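Local coordinates for protein Baccell_00875 (Bacteroides cellulosilyticus DSM 14838, PDB 5NO8) that is a polysaccharide lyase that probably removes the rhamnose capping of complex arabinogalactan proteins, most likely acting where L-rhamnose meets glucuronic acid, at residues A[276-281]-A[300-305]; A[282-287]-A[321-326]; A[470-475]-A[506-511]; A[498-503]-A[510-515]. All blocks are in the same frame, centred on the assembly; numbering follows the deposited sequence.

Interaction 1 (A[276-281]-A[300-305]); sequences ECRSLE and EGNLCF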
loop_
_atom_site.group_PDB
_atom_site.type_symbol
_atom_site.label_atom_id
_atom_site.label_comp_id
_atom_site.label_asym_id
_atom_site.label_seq_id
_atom_site.Cartn_x
_atom_site.Cartn_y
_atom_site.Cartn_z
ATOM N N GLU A 276 -15.609 -10.287 13.637
ATOM C CA GLU A 276 -15.363 -11.631 14.156
ATOM C C GLU A 276 -13.979 -11.725 14.745
ATOM O O GLU A 276 -13.039 -11.167 14.184
ATOM C CB GLU A 276 -15.456 -12.644 13.012
ATOM C CG GLU A 276 -16.880 -12.803 12.490
ATOM C CD GLU A 276 -17.042 -13.956 11.507
ATOM O OE1 GLU A 276 -16.028 -14.593 11.123
ATOM O OE2 GLU A 276 -18.192 -14.207 11.118
ATOM N N CYS A 277 -13.867 -12.413 15.872
ATOM C CA CYS A 277 -12.597 -12.734 16.501
ATOM C C CYS A 277 -12.518 -14.273 16.598
ATOM O O CYS A 277 -13.277 -14.906 17.353
ATOM C CB CYS A 277 -12.524 -12.081 17.867
ATOM S SG CYS A 277 -10.938 -12.320 18.733
ATOM N N ARG A 278 -11.612 -14.859 15.820
ATOM C CA ARG A 278 -11.470 -16.317 15.720
ATOM C C ARG A 278 -10.240 -16.756 16.491
ATOM O O ARG A 278 -9.165 -16.154 16.363
ATOM C CB ARG A 278 -11.356 -16.718 14.249
ATOM C CG ARG A 278 -10.985 -18.170 13.955
ATOM C CD ARG A 278 -12.152 -19.122 14.096
ATOM N NE ARG A 278 -13.214 -18.856 13.128
ATOM C CZ ARG A 278 -14.393 -19.475 13.128
ATOM N NH1 ARG A 278 -14.671 -20.407 14.037
ATOM N NH2 ARG A 278 -15.309 -19.145 12.230
ATOM N N SER A 279 -10.387 -17.833 17.254
ATOM C CA SER A 279 -9.291 -18.438 18.006
ATOM C C SER A 279 -9.256 -19.945 17.714
ATOM O O SER A 279 -10.148 -20.464 17.041
ATOM C CB SER A 279 -9.459 -18.200 19.494
ATOM O OG SER A 279 -10.781 -18.545 19.898
ATOM N N LEU A 280 -8.238 -20.623 18.230
ATOM C CA LEU A 280 -8.160 -22.075 18.105
ATOM C C LEU A 280 -9.129 -22.694 19.105
ATOM O O LEU A 280 -9.924 -23.532 18.743
ATOM C CB LEU A 280 -6.747 -22.565 18.375
ATOM C CG LEU A 280 -6.567 -24.086 18.245
ATOM C CD1 LEU A 280 -6.584 -24.479 16.782
ATOM C CD2 LEU A 280 -5.300 -24.532 18.944
ATOM N N GLU A 281 -9.052 -22.257 20.352
ATOM C CA GLU A 281 -9.966 -22.709 21.411
ATOM C C GLU A 281 -10.861 -21.540 21.863
ATOM O O GLU A 281 -10.489 -20.379 21.680
ATOM C CB GLU A 281 -9.177 -23.223 22.623
ATOM C CG GLU A 281 -8.068 -24.230 22.321
ATOM C CD GLU A 281 -8.567 -25.578 21.820
ATOM O OE1 GLU A 281 -9.775 -25.735 21.531
ATOM O OE2 GLU A 281 -7.733 -26.507 21.708
ATOM N N GLU A 300 -19.714 -18.329 20.062
ATOM C CA GLU A 300 -20.125 -19.639 19.546
ATOM C C GLU A 300 -18.851 -20.448 19.363
ATOM O O GLU A 300 -18.178 -20.331 18.332
ATOM C CB GLU A 300 -20.823 -19.475 18.198
ATOM C CG GLU A 300 -22.137 -18.713 18.259
ATOM C CD GLU A 300 -22.712 -18.372 16.890
ATOM O OE1 GLU A 300 -22.004 -18.496 15.857
ATOM O OE2 GLU A 300 -23.887 -17.948 16.853
ATOM N N GLY A 301 -18.507 -21.235 20.383
ATOM C CA GLY A 301 -17.247 -21.997 20.426
ATOM C C GLY A 301 -16.032 -21.090 20.259
ATOM O O GLY A 301 -15.843 -20.168 21.042
ATOM N N ASN A 302 -15.232 -21.318 19.224
ATOM C CA ASN A 302 -14.018 -20.509 19.030
ATOM C C ASN A 302 -14.194 -19.280 18.110
ATOM O O ASN A 302 -13.236 -18.807 17.473
ATOM C CB ASN A 302 -12.859 -21.399 18.599
ATOM C CG ASN A 302 -13.058 -22.008 17.248
ATOM O OD1 ASN A 302 -13.994 -21.667 16.521
ATOM N ND2 ASN A 302 -12.178 -22.952 16.905
ATOM N N LEU A 303 -15.422 -18.764 18.074
ATOM C CA LEU A 303 -15.761 -17.560 17.375
ATOM C C LEU A 303 -16.444 -16.630 18.359
ATOM O O LEU A 303 -17.369 -17.035 19.064
ATOM C CB LEU A 303 -16.703 -17.851 16.215
ATOM C CG LEU A 303 -17.178 -16.589 15.484
ATOM C CD1 LEU A 303 -15.995 -15.939 14.757
ATOM C CD2 LEU A 303 -18.317 -16.911 14.516
ATOM N N CYS A 304 -15.966 -15.393 18.429
ATOM C CA CYS A 304 -16.628 -14.316 19.169
ATOM C C CYS A 304 -16.942 -13.260 18.150
ATOM O O CYS A 304 -16.081 -12.957 17.333
ATOM C CB CYS A 304 -15.691 -13.724 20.192
ATOM S SG CYS A 304 -15.579 -14.746 21.650
ATOM N N PHE A 305 -18.167 -12.731 18.142
ATOM C CA PHE A 305 -18.515 -11.702 17.184
ATOM C C PHE A 305 -19.429 -10.618 17.735
ATOM O O PHE A 305 -20.131 -10.799 18.729
ATOM C CB PHE A 305 -19.084 -12.278 15.879
ATOM C CG PHE A 305 -20.429 -12.959 16.035
ATOM C CD1 PHE A 305 -20.503 -14.285 16.451
ATOM C CD2 PHE A 305 -21.609 -12.270 15.791
ATOM C CE1 PHE A 305 -21.733 -14.913 16.600
ATOM C CE2 PHE A 305 -22.848 -12.895 15.939
ATOM C CZ PHE A 305 -22.902 -14.214 16.341
#
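Strand 272-278 pairs antiparallel with strand 303-309 in a mixed sheet. The contact ends at a beta hairpin, where a type II' turn from Glu-300 to Leu-303 joins strands 293-300 and 303-309. Asn-302 has the largest area buried here. It is the second corner residue of the turn. Its CG sits between the backbone N and the carbonyl carbon (chi1 66°), which sends the amide across to the chain leaving the other strand. Three bonds use this one residue. ND2 donates almost straight to Leu-280 O at 3.0 Å, from above that carbonyl's plane. OD1 accepts from Arg-278 NH1 at 2.9 Å. The backbone O takes Ser-279 N at 3.0 Å. An alanine here would remove both amide bonds and would probably let the 279-281 loop drift from the turn. Arg-278 is bent at chi2 and chi3, so its guanidinium folds back over Leu-303. Leu-303 CB lies over one face of that group, offset toward the rim, 3.9 Å from NH1. Asn-302 OD1 comes in at the guanidinium edge, with the two planes nearly perpendicular. Leu-303 CD1 reaches on to Glu-276 and meets its CB at 3.8 Å. The carboxylate of Glu-276 has its salt bridge with Arg-274, which also makes a cation-pi contact with Phe-305. On the other sheet face lie Cys-277 and Cys-304, a hydrogen-bonded pair. Cys-277 N reaches Cys-304 O at 2.7 Å, nearly along the C=O axis, and Cys-304 N returns to Cys-277 O at 2.9 Å.

Interaction 2 (A[282-287]-A[321-326]); sequences PLEACT and YYNGNK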
loop_
_atom_site.group_PDB
_atom_site.type_symbol
_atom_site.label_atom_id
_atom_site.label_comp_id
_atom_site.label_asym_id
_atom_site.label_seq_id
_atom_site.Cartn_x
_atom_site.Cartn_y
_atom_site.Cartn_z
ATOM N N PRO A 282 -12.029 -21.842 22.465
ATOM C CA PRO A 282 -12.874 -20.779 23.030
ATOM C C PRO A 282 -12.118 -19.776 23.909
ATOM O O PRO A 282 -11.285 -20.150 24.734
ATOM C CB PRO A 282 -13.915 -21.562 23.853
ATOM C CG PRO A 282 -14.049 -22.860 23.115
ATOM C CD PRO A 282 -12.652 -23.178 22.640
ATOM N N LEU A 283 -12.384 -18.497 23.693
ATOM C CA LEU A 283 -11.793 -17.442 24.501
ATOM C C LEU A 283 -12.491 -17.368 25.838
ATOM O O LEU A 283 -13.674 -17.674 25.930
ATOM C CB LEU A 283 -11.937 -16.098 23.797
ATOM C CG LEU A 283 -11.202 -16.010 22.472
ATOM C CD1 LEU A 283 -11.433 -14.641 21.867
ATOM C CD2 LEU A 283 -9.717 -16.278 22.636
ATOM N N GLU A 284 -11.740 -16.991 26.864
ATOM C CA GLU A 284 -12.301 -16.705 28.191
ATOM C C GLU A 284 -12.531 -15.198 28.403
ATOM O O GLU A 284 -11.671 -14.339 28.071
ATOM C CB GLU A 284 -11.460 -17.356 29.308
ATOM C CG GLU A 284 -10.082 -16.772 29.575
ATOM C CD GLU A 284 -8.991 -17.824 29.869
ATOM O OE1 GLU A 284 -9.287 -18.840 30.546
ATOM O OE2 GLU A 284 -7.823 -17.631 29.432
ATOM N N ALA A 285 -13.726 -14.891 28.897
ATOM C CA ALA A 285 -14.110 -13.549 29.270
ATOM C C ALA A 285 -13.833 -12.566 28.131
ATOM O O ALA A 285 -13.114 -11.568 28.319
ATOM C CB ALA A 285 -13.367 -13.147 30.536
ATOM N N CYS A 286 -14.395 -12.859 26.956
ATOM C CA CYS A 286 -14.203 -11.996 25.790
ATOM C C CYS A 286 -15.240 -10.889 25.804
ATOM O O CYS A 286 -16.430 -11.177 25.925
ATOM C CB CYS A 286 -14.334 -12.774 24.506
ATOM S SG CYS A 286 -13.990 -11.735 23.056
ATOM N N THR A 287 -14.789 -9.638 25.753
ATOM C CA THR A 287 -15.670 -8.478 25.681
ATOM C C THR A 287 -15.185 -7.613 24.525
ATOM O O THR A 287 -14.076 -7.814 23.987
ATOM C CB THR A 287 -15.643 -7.608 26.961
ATOM O OG1 THR A 287 -14.297 -7.231 27.273
ATOM C CG2 THR A 287 -16.264 -8.342 28.149
ATOM N N TYR A 321 -11.244 -7.747 23.977
ATOM C CA TYR A 321 -10.497 -7.934 25.214
ATOM C C TYR A 321 -10.778 -9.355 25.628
ATOM O O TYR A 321 -11.947 -9.773 25.636
ATOM C CB TYR A 321 -10.964 -6.975 26.303
ATOM C CG TYR A 321 -10.775 -5.538 25.922
ATOM C CD1 TYR A 321 -9.565 -4.877 26.158
ATOM C CD2 TYR A 321 -11.783 -4.855 25.256
ATOM C CE1 TYR A 321 -9.392 -3.559 25.771
ATOM C CE2 TYR A 321 -11.604 -3.549 24.863
ATOM C CZ TYR A 321 -10.423 -2.918 25.120
ATOM O OH TYR A 321 -10.282 -1.633 24.695
ATOM N N TYR A 322 -9.734 -10.123 25.931
ATOM C CA TYR A 322 -9.876 -11.578 26.101
ATOM C C TYR A 322 -8.743 -12.139 26.960
ATOM O O TYR A 322 -7.686 -11.532 27.095
ATOM C CB TYR A 322 -9.968 -12.332 24.747
ATOM C CG TYR A 322 -8.813 -12.068 23.832
ATOM C CD1 TYR A 322 -8.721 -10.860 23.135
ATOM C CD2 TYR A 322 -7.792 -12.989 23.676
ATOM C CE1 TYR A 322 -7.621 -10.576 22.337
ATOM C CE2 TYR A 322 -6.718 -12.732 22.855
ATOM C CZ TYR A 322 -6.634 -11.513 22.188
ATOM O OH TYR A 322 -5.503 -11.227 21.409
ATOM N N ASN A 323 -9.010 -13.305 27.545
ATOM C CA ASN A 323 -7.992 -14.079 28.294
ATOM C C ASN A 323 -7.266 -13.277 29.373
ATOM O O ASN A 323 -6.037 -13.336 29.524
ATOM C CB ASN A 323 -7.009 -14.762 27.315
ATOM C CG ASN A 323 -7.679 -15.789 26.414
ATOM O OD1 ASN A 323 -7.043 -16.366 25.514
ATOM N ND2 ASN A 323 -8.949 -15.996 26.606
ATOM N N GLY A 324 -8.031 -12.462 30.072
ATOM C CA GLY A 324 -7.535 -11.713 31.220
ATOM C C GLY A 324 -6.852 -10.413 30.894
ATOM O O GLY A 324 -7.196 -9.394 31.471
ATOM N N ASN A 325 -5.835 -10.447 30.029
ATOM C CA ASN A 325 -5.043 -9.262 29.769
ATOM C C ASN A 325 -4.674 -9.033 28.298
ATOM O O ASN A 325 -3.736 -8.287 28.010
ATOM C CB ASN A 325 -3.774 -9.327 30.628
ATOM C CG ASN A 325 -2.798 -10.405 30.173
ATOM O OD1 ASN A 325 -3.142 -11.342 29.473
ATOM N ND2 ASN A 325 -1.552 -10.251 30.578
ATOM N N LYS A 326 -5.392 -9.666 27.387
ATOM C CA LYS A 326 -5.083 -9.523 25.964
ATOM C C LYS A 326 -6.075 -8.565 25.311
ATOM O O LYS A 326 -7.258 -8.471 25.723
ATOM C CB LYS A 326 -5.151 -10.874 25.260
ATOM C CG LYS A 326 -4.340 -11.983 25.897
ATOM C CD LYS A 326 -2.924 -11.972 25.408
ATOM C CE LYS A 326 -2.143 -13.132 25.995
ATOM N NZ LYS A 326 -0.689 -12.845 25.880
HETATM O O HOH W 1 -10.616 -11.296 29.779
#
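Leu-283 lays its two methyl groups along the base of the Tyr-322 side chain. CD1 lies 4.0 Å from Tyr-322 CB, and CD2 lies at the same distance from the ring atom CD2. The two side chains cross obliquely. Tyr-322 has CG between the backbone N and the carbonyl carbon (chi1 56°), and Lys-326 CB covers one face of its ring. Val-258, Ser-172 and Ala-173 also touch this buried tyrosine. Glu-284 is bent at chi2, and its side chain crosses that of Asn-323 at about a right angle. The backbone bond beside them is clear: Asn-323 N donates to Glu-284 O at 2.9 Å, in the carbonyl plane. Regular pairing would bring Ala-285 opposite Asn-323, so the register has slipped by one residue. Ala-285 O instead accepts from a water at 2.9 Å, and that water accepts from Gly-324 N. Beyond the slip the pairing is regular. Thr-287 and Tyr-321 exchange two bonds, from Thr-287 N to Tyr-321 O and from Tyr-321 N to Thr-287 O at 2.8 Å. The Cys-286 CA-H also points at Tyr-321 O, with 3.2 Å between CA and O. On the Thr-287 side of the sheet, OG1 rests 3.5 Å from Tyr-321 CB. Tyr-322 and Lys-326 bond to each other through both backbone amides and close the loop 323-325. The arrangement is that of a beta hairpin of strands 314-322 and 326-335, with the start of strand 287-290 paired antiparallel to the end of 314-322.

Interaction 3 (A[470-475]-A[506-511]); sequences FVTDGY and AGMKKE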
loop_
_atom_site.group_PDB
_atom_site.type_symbol
_atom_site.label_atom_id
_atom_site.label_comp_id
_atom_site.label_asym_id
_atom_site.label_seq_id
_atom_site.Cartn_x
_atom_site.Cartn_y
_atom_site.Cartn_z
ATOM N N PHE A 470 -12.258 12.501 -31.384
ATOM C CA PHE A 470 -11.663 11.983 -30.141
ATOM C C PHE A 470 -11.075 10.572 -30.258
ATOM O O PHE A 470 -10.048 10.268 -29.652
ATOM C CB PHE A 470 -12.693 12.032 -29.002
ATOM C CG PHE A 470 -12.919 13.396 -28.465
ATOM C CD1 PHE A 470 -11.908 14.067 -27.827
ATOM C CD2 PHE A 470 -14.160 14.011 -28.575
ATOM C CE1 PHE A 470 -12.095 15.327 -27.315
ATOM C CE2 PHE A 470 -14.349 15.277 -28.070
ATOM C CZ PHE A 470 -13.312 15.938 -27.443
ATOM N N VAL A 471 -11.719 9.713 -31.026
ATOM C CA VAL A 471 -11.267 8.363 -31.218
ATOM C C VAL A 471 -9.980 8.390 -32.063
ATOM O O VAL A 471 -9.036 7.626 -31.810
ATOM C CB VAL A 471 -12.333 7.505 -31.904
ATOM C CG1 VAL A 471 -11.866 6.068 -32.061
ATOM C CG2 VAL A 471 -13.654 7.556 -31.123
ATOM N N THR A 472 -9.964 9.259 -33.076
ATOM C CA THR A 472 -8.752 9.472 -33.880
ATOM C C THR A 472 -7.589 9.949 -33.002
ATOM O O THR A 472 -6.497 9.390 -33.073
ATOM C CB THR A 472 -9.024 10.456 -35.049
ATOM O OG1 THR A 472 -9.976 9.853 -35.928
ATOM C CG2 THR A 472 -7.745 10.813 -35.814
ATOM N N ASP A 473 -7.839 10.943 -32.156
ATOM C CA ASP A 473 -6.815 11.482 -31.268
ATOM C C ASP A 473 -6.328 10.449 -30.248
ATOM O O ASP A 473 -5.126 10.381 -29.970
ATOM C CB ASP A 473 -7.308 12.756 -30.551
ATOM C CG ASP A 473 -7.577 13.913 -31.521
ATOM O OD1 ASP A 473 -7.180 13.823 -32.701
ATOM O OD2 ASP A 473 -8.207 14.904 -31.116
ATOM N N GLY A 474 -7.245 9.646 -29.713
ATOM C CA GLY A 474 -6.874 8.541 -28.827
ATOM C C GLY A 474 -5.937 7.552 -29.516
ATOM O O GLY A 474 -4.855 7.229 -29.010
ATOM N N TYR A 475 -6.366 7.095 -30.684
ATOM C CA TYR A 475 -5.604 6.156 -31.507
ATOM C C TYR A 475 -4.211 6.686 -31.887
ATOM O O TYR A 475 -3.228 5.953 -31.754
ATOM C CB TYR A 475 -6.420 5.797 -32.753
ATOM C CG TYR A 475 -5.640 5.098 -33.837
ATOM C CD1 TYR A 475 -5.350 3.741 -33.740
ATOM C CD2 TYR A 475 -5.218 5.793 -34.979
ATOM C CE1 TYR A 475 -4.641 3.086 -34.744
ATOM C CE2 TYR A 475 -4.506 5.148 -35.984
ATOM C CZ TYR A 475 -4.236 3.799 -35.861
ATOM O OH TYR A 475 -3.514 3.156 -36.835
ATOM N N ALA A 506 -16.951 3.583 -33.544
ATOM C CA ALA A 506 -16.768 4.651 -34.505
ATOM C C ALA A 506 -16.666 4.130 -35.947
ATOM O O ALA A 506 -16.578 4.933 -36.869
ATOM C CB ALA A 506 -15.543 5.476 -34.163
ATOM N N GLY A 507 -16.646 2.808 -36.131
ATOM C CA GLY A 507 -16.572 2.204 -37.458
ATOM C C GLY A 507 -15.205 2.282 -38.116
ATOM O O GLY A 507 -15.099 2.040 -39.312
ATOM N N MET A 508 -14.157 2.591 -37.350
ATOM C CA MET A 508 -12.809 2.790 -37.903
ATOM C C MET A 508 -12.085 1.447 -37.963
ATOM O O MET A 508 -11.262 1.119 -37.095
ATOM C CB MET A 508 -12.041 3.801 -37.062
ATOM C CG MET A 508 -12.611 5.194 -37.141
ATOM S SD MET A 508 -11.922 6.231 -35.844
ATOM C CE MET A 508 -12.531 7.849 -36.323
ATOM N N LYS A 509 -12.410 0.681 -39.002
ATOM C CA LYS A 509 -11.996 -0.720 -39.160
ATOM C C LYS A 509 -10.492 -0.910 -39.325
ATOM O O LYS A 509 -9.932 -1.794 -38.685
ATOM C CB LYS A 509 -12.717 -1.373 -40.352
ATOM C CG LYS A 509 -14.175 -1.738 -40.084
ATOM C CD LYS A 509 -14.330 -3.185 -39.619
ATOM C CE LYS A 509 -14.294 -4.178 -40.781
ATOM N NZ LYS A 509 -15.582 -4.225 -41.532
ATOM N N LYS A 510 -9.861 -0.107 -40.187
ATOM C CA LYS A 510 -8.408 -0.196 -40.425
ATOM C C LYS A 510 -7.607 0.139 -39.162
ATOM O O LYS A 510 -6.600 -0.511 -38.857
ATOM C CB LYS A 510 -7.963 0.731 -41.555
ATOM N N GLU A 511 -8.069 1.157 -38.439
ATOM C CA GLU A 511 -7.396 1.604 -37.214
ATOM C C GLU A 511 -7.588 0.582 -36.095
ATOM O O GLU A 511 -6.653 0.340 -35.329
ATOM C CB GLU A 511 -7.860 2.986 -36.775
ATOM C CG GLU A 511 -7.469 4.115 -37.721
ATOM C CD GLU A 511 -8.444 4.315 -38.872
ATOM O OE1 GLU A 511 -9.335 3.456 -39.118
ATOM O OE2 GLU A 511 -8.302 5.347 -39.537
#
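An acidic side chain lies over a tyrosine face here, and no hydrogen bond crosses between the two segments. The contact sets helix 469-485 against the turn of an antiparallel helical hairpin, where helix 496-505 gives way to helix 509-529. Glu-511 CB stands 3.8 Å from the centroid of the Tyr-475 ring, 11° off the normal, as a CH-pi contact. CG continues over the same face and meets CE2 of Tyr-475 at 3.6 Å. The bend at chi2 then turns the carboxylate away, its plane nearly perpendicular to the ring. Tyr-475 CG is anti to the backbone N (chi1 167°), which carries the ring across to the other helix. Its hydroxyl bonds Asp-514 one turn further on. An alanine here would remove both the ring under Glu-511 and one partner of Asp-514, which also pairs with Lys-479, and would probably loosen the two helices. Gly-507 ends the first helix in a Schellman motif, and Met-508 takes the N-cap position of the next. Val-471 CG2 meets Ala-506 CB at 4.1 Å. Met-508 is extended beyond CG and reaches between Val-471 and Thr-472. Its SD lies 3.8 Å from Val-471 CG1, and its CE lies 3.3 Å from Thr-472 OG1.

Interaction 4 (A[498-503]-A[510-515]); sequences LGLQSL and KEYTDL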
loop_
_atom_site.group_PDB
_atom_site.type_symbol
_atom_site.label_atom_id
_atom_site.label_comp_id
_atom_site.label_asym_id
_atom_site.label_seq_id
_atom_site.Cartn_x
_atom_site.Cartn_y
_atom_site.Cartn_z
ATOM N N LEU A 498 -11.177 -0.177 -23.898
ATOM C CA LEU A 498 -11.775 1.123 -24.182
ATOM C C LEU A 498 -11.402 1.591 -25.602
ATOM O O LEU A 498 -12.262 2.008 -26.370
ATOM C CB LEU A 498 -11.303 2.145 -23.163
ATOM C CG LEU A 498 -11.718 3.594 -23.371
ATOM C CD1 LEU A 498 -13.233 3.758 -23.367
ATOM C CD2 LEU A 498 -11.072 4.444 -22.305
ATOM N N GLY A 499 -10.120 1.536 -25.925
ATOM C CA GLY A 499 -9.643 1.966 -27.239
ATOM C C GLY A 499 -10.243 1.146 -28.375
ATOM O O GLY A 499 -10.766 1.714 -29.344
ATOM N N LEU A 500 -10.168 -0.164 -28.275
ATOM C CA LEU A 500 -10.747 -1.038 -29.309
ATOM C C LEU A 500 -12.267 -0.934 -29.429
ATOM O O LEU A 500 -12.796 -0.966 -30.550
ATOM C CB LEU A 500 -10.369 -2.498 -29.085
ATOM C CG LEU A 500 -8.883 -2.833 -29.236
ATOM C CD1 LEU A 500 -8.698 -4.310 -28.977
ATOM C CD2 LEU A 500 -8.361 -2.445 -30.612
ATOM N N GLN A 501 -12.973 -0.844 -28.300
ATOM C CA GLN A 501 -14.424 -0.610 -28.334
ATOM C C GLN A 501 -14.759 0.699 -29.034
ATOM O O GLN A 501 -15.680 0.744 -29.836
ATOM C CB GLN A 501 -15.037 -0.628 -26.924
ATOM C CG GLN A 501 -16.564 -0.563 -26.873
ATOM C CD GLN A 501 -17.258 -1.784 -27.479
ATOM O OE1 GLN A 501 -16.734 -2.904 -27.461
ATOM N NE2 GLN A 501 -18.453 -1.564 -28.015
ATOM N N SER A 502 -14.012 1.753 -28.737
ATOM C CA SER A 502 -14.257 3.062 -29.326
ATOM C C SER A 502 -14.032 3.042 -30.864
ATOM O O SER A 502 -14.820 3.618 -31.623
ATOM C CB SER A 502 -13.364 4.102 -28.662
ATOM O OG SER A 502 -13.653 4.156 -27.273
ATOM N N LEU A 503 -12.964 2.374 -31.290
ATOM C CA LEU A 503 -12.710 2.136 -32.722
ATOM C C LEU A 503 -13.793 1.291 -33.395
ATOM O O LEU A 503 -14.209 1.631 -34.490
ATOM C CB LEU A 503 -11.328 1.510 -32.926
ATOM C CG LEU A 503 -10.170 2.463 -32.626
ATOM C CD1 LEU A 503 -8.850 1.718 -32.474
ATOM C CD2 LEU A 503 -10.022 3.564 -33.669
ATOM N N LYS A 510 -9.861 -0.107 -40.187
ATOM C CA LYS A 510 -8.408 -0.196 -40.425
ATOM C C LYS A 510 -7.607 0.139 -39.162
ATOM O O LYS A 510 -6.600 -0.511 -38.857
ATOM C CB LYS A 510 -7.963 0.731 -41.555
ATOM N N GLU A 511 -8.069 1.157 -38.439
ATOM C CA GLU A 511 -7.396 1.604 -37.214
ATOM C C GLU A 511 -7.588 0.582 -36.095
ATOM O O GLU A 511 -6.653 0.340 -35.329
ATOM C CB GLU A 511 -7.860 2.986 -36.775
ATOM C CG GLU A 511 -7.469 4.115 -37.721
ATOM C CD GLU A 511 -8.444 4.315 -38.872
ATOM O OE1 GLU A 511 -9.335 3.456 -39.118
ATOM O OE2 GLU A 511 -8.302 5.347 -39.537
ATOM N N TYR A 512 -8.776 -0.014 -36.017
ATOM C CA TYR A 512 -9.064 -1.096 -35.063
ATOM C C TYR A 512 -8.063 -2.242 -35.184
ATOM O O TYR A 512 -7.394 -2.609 -34.207
ATOM C CB TYR A 512 -10.491 -1.635 -35.250
ATOM C CG TYR A 512 -10.858 -2.793 -34.352
ATOM C CD1 TYR A 512 -10.588 -4.102 -34.726
ATOM C CD2 TYR A 512 -11.480 -2.582 -33.123
ATOM C CE1 TYR A 512 -10.908 -5.161 -33.902
ATOM C CE2 TYR A 512 -11.815 -3.634 -32.300
ATOM C CZ TYR A 512 -11.523 -4.917 -32.691
ATOM O OH TYR A 512 -11.844 -5.970 -31.888
ATOM N N THR A 513 -7.968 -2.826 -36.377
ATOM C CA THR A 513 -7.071 -3.964 -36.595
ATOM C C THR A 513 -5.602 -3.589 -36.383
ATOM O O THR A 513 -4.840 -4.399 -35.857
ATOM C CB THR A 513 -7.241 -4.575 -38.001
ATOM O OG1 THR A 513 -7.240 -3.526 -38.972
ATOM C CG2 THR A 513 -8.544 -5.369 -38.095
ATOM N N ASP A 514 -5.215 -2.373 -36.769
ATOM C CA ASP A 514 -3.849 -1.883 -36.538
ATOM C C ASP A 514 -3.485 -1.746 -35.047
ATOM O O ASP A 514 -2.403 -2.165 -34.605
ATOM C CB ASP A 514 -3.663 -0.523 -37.201
ATOM C CG ASP A 514 -2.258 0.003 -37.063
ATOM O OD1 ASP A 514 -1.308 -0.775 -37.267
ATOM O OD2 ASP A 514 -2.092 1.199 -36.767
ATOM N N LEU A 515 -4.384 -1.130 -34.292
ATOM C CA LEU A 515 -4.199 -1.010 -32.842
ATOM C C LEU A 515 -4.217 -2.374 -32.176
ATOM O O LEU A 515 -3.389 -2.643 -31.315
ATOM C CB LEU A 515 -5.261 -0.105 -32.222
ATOM C CG LEU A 515 -5.022 0.258 -30.748
ATOM C CD1 LEU A 515 -3.718 1.014 -30.570
ATOM C CD2 LEU A 515 -6.202 1.069 -30.213
#
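Apolar contacts do most of the work between helices 496-505 and 509-529. Their short segments run antiparallel, at 159°, with axes 9.2 Å apart. Leu-503 points at the other helix and divides its methyls. CD1 meets Leu-515 CD2 at 3.5 Å, and CD2 meets Glu-511 CB at 3.8 Å. Its CB packs against Tyr-512 CB. Leu-515 CD2 also comes within 4.1 Å of Leu-500 CD2. Gly-499, with no side chain, lets Leu-515 CD2 come close to the helix backbone. Aromatic contacts centre on Tyr-512, whose CG is anti to the backbone N (chi1 177°). Leu-500 CD2 sits over one face of the ring, offset toward the rim, in a CH-pi contact 4.3 Å from the centroid. The CB of Leu-500 meets Tyr-512 CE2 at 3.7 Å. The carbonyl O of Leu-500 lies in the ring plane at its edge, 3.3 Å from Tyr-512 CD2. Polar bonds run within each helix: Leu-498 O accepts from both N and OG of Ser-502, and the Tyr-512 hydroxyl bonds Arg-516. From helix 469-485, Val-471 touches Leu-503, and Leu-478 and Phe-482 touch Leu-515. This is the buried interface of an antiparallel helical hairpin with a short connecting turn.

The four contacts form two pairs on different parts of the fold. Interactions 1 and 2 lie in the same mixed sheet, with centres 11 Å apart. Their segments alternate along the chain, and they touch through Cys-304 SG and Cys-286 SG and through Cys-277 SG and Leu-283 CD1. Interactions 3 and 4 come later in sequence, with centres 6 Å apart. They share Lys-510 and Glu-511, and both use helix 509-529, so helices 469-485, 496-505 and 509-529 pack as one unit. Interactions 2 and 3 lie about 64 Å apart between centres, on opposite sides of the chain's centre. Each pair acts within its own region of the lyase, the first in a beta sheet and the second in a distant helical part.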